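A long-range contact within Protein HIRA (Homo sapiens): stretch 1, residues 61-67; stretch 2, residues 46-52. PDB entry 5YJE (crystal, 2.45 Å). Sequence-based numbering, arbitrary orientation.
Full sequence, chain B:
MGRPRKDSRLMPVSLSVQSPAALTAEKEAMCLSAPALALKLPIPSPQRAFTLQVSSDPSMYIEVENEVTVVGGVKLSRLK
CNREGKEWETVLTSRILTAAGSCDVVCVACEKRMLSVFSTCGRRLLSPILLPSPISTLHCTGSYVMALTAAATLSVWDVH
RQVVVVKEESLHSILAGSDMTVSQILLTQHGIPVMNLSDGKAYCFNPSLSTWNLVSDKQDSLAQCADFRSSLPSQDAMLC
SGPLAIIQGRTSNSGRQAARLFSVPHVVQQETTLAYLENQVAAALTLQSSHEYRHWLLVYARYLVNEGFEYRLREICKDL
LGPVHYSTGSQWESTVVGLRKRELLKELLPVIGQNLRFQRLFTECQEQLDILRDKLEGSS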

# COMPACT_ATOMS: atom_id res chain seq x y z
N TYR B 61 4.37 9.10 33.98
CA TYR B 61 3.07 8.74 34.53
C TYR B 61 1.99 9.52 33.79
O TYR B 61 2.19 10.68 33.42
CB TYR B 61 3.00 9.03 36.04
N ILE B 62 0.84 8.88 33.58
CA ILE B 62 -0.28 9.46 32.86
C ILE B 62 -1.49 9.40 33.77
O ILE B 62 -1.79 8.34 34.31
CB ILE B 62 -0.55 8.69 31.55
CG1 ILE B 62 0.42 9.13 30.44
CG2 ILE B 62 -2.02 8.79 31.14
CD1 ILE B 62 0.17 10.56 29.95
N GLU B 63 -2.17 10.52 33.94
CA GLU B 63 -3.39 10.56 34.73
C GLU B 63 -4.56 10.97 33.85
O GLU B 63 -4.41 11.79 32.95
CB GLU B 63 -3.28 11.53 35.92
N VAL B 64 -5.71 10.38 34.12
CA VAL B 64 -6.92 10.60 33.34
C VAL B 64 -8.05 10.82 34.32
O VAL B 64 -8.24 10.03 35.25
CB VAL B 64 -7.24 9.40 32.43
CG1 VAL B 64 -8.67 9.52 31.94
CG2 VAL B 64 -6.25 9.32 31.29
N GLU B 65 -8.82 11.89 34.12
CA GLU B 65 -10.02 12.11 34.91
C GLU B 65 -11.15 12.40 33.94
O GLU B 65 -11.07 13.33 33.14
CB GLU B 65 -9.82 13.23 35.94
N ASN B 66 -12.18 11.57 33.95
CA ASN B 66 -13.14 11.60 32.87
C ASN B 66 -14.36 12.42 33.27
O ASN B 66 -14.82 12.35 34.42
CB ASN B 66 -13.54 10.18 32.47
CG ASN B 66 -12.48 9.51 31.56
OD1 ASN B 66 -11.97 10.12 30.63
ND2 ASN B 66 -12.17 8.26 31.84
N GLU B 67 -14.86 13.20 32.32
CA GLU B 67 -16.06 14.02 32.51
C GLU B 67 -15.99 14.82 33.81
O GLU B 67 -16.83 14.69 34.70
CB GLU B 67 -17.31 13.15 32.43
CG GLU B 67 -17.58 12.68 31.02
CD GLU B 67 -18.75 11.72 30.93
OE1 GLU B 67 -19.50 11.81 29.93
OE2 GLU B 67 -18.92 10.90 31.86
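Stretch 2, residues 46-52: PQRAFTL

Stretch 2 lies alongside stretch 1 as a neighbouring antiparallel β-strand. The N-to-C directions of strands 49-52 and 61-66 differ by 171°, and their axes approach to 4.6 Å, the spacing of adjacent strands in one sheet. Ala49, Phe50, Thr51 and Leu52 have extended torsions (phi/psi -148/155, -162/155, -127/157 and -152/123), whereas Arg48, at -65/-43, breaks that pattern just before the strand begins.

The register follows from two kinds of bridge. Ile62 with Leu52 and Val64 with Phe50 are hydrogen-bonded pairs, their CA atoms 5.1 and 5.5 Å apart; Glu63 with Thr51 and Glu65 with Ala49 are non-hydrogen-bonded pairs, with CA-CA distances of 4.2 and 4.4 Å. In the first pair, Leu52 N donates to Ile62 O and Ile62 N to Leu52 O, both at 2.8 Å. In the second, Phe50 N reaches Val64 O at 3.1 Å and Val64 N reaches Phe50 O at 2.9 Å. CA-H...O contacts supplement this ladder: Thr51 CA lies 3.1 Å from Ile62 O, and Ala49 CA 3.2 Å from Val64 O.

Phe50 and Val64 have the largest covered areas, 67 and 66 Å² of residue surface, and they face each other on the side of the sheet that also carries Ile62 and Leu52. With chi1 at 70° (p) and chi2 at 83°, the end of the Phe50 side chain comes nearer to stretch 1, and its ring presents a face to Val64. Val64 CB is 3.9 Å from the centroid of the Phe50 ring and 17° off the ring normal, which defines a CH-pi contact over the face rather than at the edge. The nearest apolar approach of the pair is Val64 CG2 to Phe50 CZ, 3.6 Å. On the other side of the sheet, with Glu63, Glu65, Ala49 and Thr51, the modelled atoms cover less surface, 12 to 25 Å² per residue; the closest side-chain atoms of Glu63 and Thr51, CB and CG2 respectively, are 4.5 Å apart, but both glutamates are modelled only to CB, so the packing there cannot be fully judged.

Asn66, with 54 Å² covered, extends the pairing past the last bridge. Its CA-to-CB bond points toward stretch 2, and chi1 is -79° (m). Asn66 N donates to Arg48 O at 2.8 Å with an N-H...O angle of 171°, while Asn66 ND2 donates to Gln47 O at 2.9 Å and 176°. These nearly linear bonds hold two successive carbonyls of the loop preceding strand 49-52, one through the backbone and one through the side chain.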

# COMPACT_ATOMS: atom_id res chain seq x y z
N PRO B 46 -15.09 1.86 31.29
CA PRO B 46 -15.09 3.28 31.70
C PRO B 46 -14.80 3.40 33.19
O PRO B 46 -15.41 2.73 34.02
CB PRO B 46 -16.51 3.75 31.36
CG PRO B 46 -16.99 2.80 30.31
CD PRO B 46 -16.34 1.47 30.62
N GLN B 47 -13.84 4.26 33.53
CA GLN B 47 -13.53 4.61 34.90
C GLN B 47 -13.61 6.12 35.07
O GLN B 47 -13.35 6.88 34.13
CB GLN B 47 -12.13 4.18 35.30
CG GLN B 47 -11.75 2.79 34.90
CD GLN B 47 -10.32 2.52 35.32
OE1 GLN B 47 -10.00 2.55 36.51
NE2 GLN B 47 -9.45 2.31 34.35
N ARG B 48 -13.96 6.56 36.28
CA ARG B 48 -13.96 8.00 36.56
C ARG B 48 -12.54 8.55 36.49
O ARG B 48 -12.30 9.62 35.92
CB ARG B 48 -14.58 8.29 37.93
N ALA B 49 -11.58 7.83 37.06
CA ALA B 49 -10.19 8.25 37.04
C ALA B 49 -9.33 7.01 37.00
O ALA B 49 -9.76 5.92 37.39
CB ALA B 49 -9.84 9.10 38.27
N PHE B 50 -8.12 7.17 36.46
CA PHE B 50 -7.09 6.16 36.54
C PHE B 50 -5.77 6.84 36.24
O PHE B 50 -5.72 7.89 35.59
CB PHE B 50 -7.34 4.96 35.59
CG PHE B 50 -7.19 5.27 34.10
CD1 PHE B 50 -5.94 5.26 33.49
CD2 PHE B 50 -8.31 5.52 33.31
CE1 PHE B 50 -5.78 5.52 32.13
CE2 PHE B 50 -8.18 5.79 31.92
CZ PHE B 50 -6.91 5.78 31.33
N THR B 51 -4.69 6.26 36.75
CA THR B 51 -3.35 6.69 36.41
C THR B 51 -2.57 5.47 35.93
O THR B 51 -2.89 4.33 36.26
CB THR B 51 -2.63 7.37 37.59
OG1 THR B 51 -1.83 6.42 38.29
CG2 THR B 51 -3.63 7.97 38.57
N LEU B 52 -1.53 5.73 35.15
CA LEU B 52 -0.85 4.64 34.47
C LEU B 52 0.60 5.02 34.24
O LEU B 52 0.88 6.05 33.61
CB LEU B 52 -1.55 4.34 33.15
CG LEU B 52 -0.81 3.53 32.10
CD1 LEU B 52 -0.52 2.16 32.65
CD2 LEU B 52 -1.68 3.44 30.85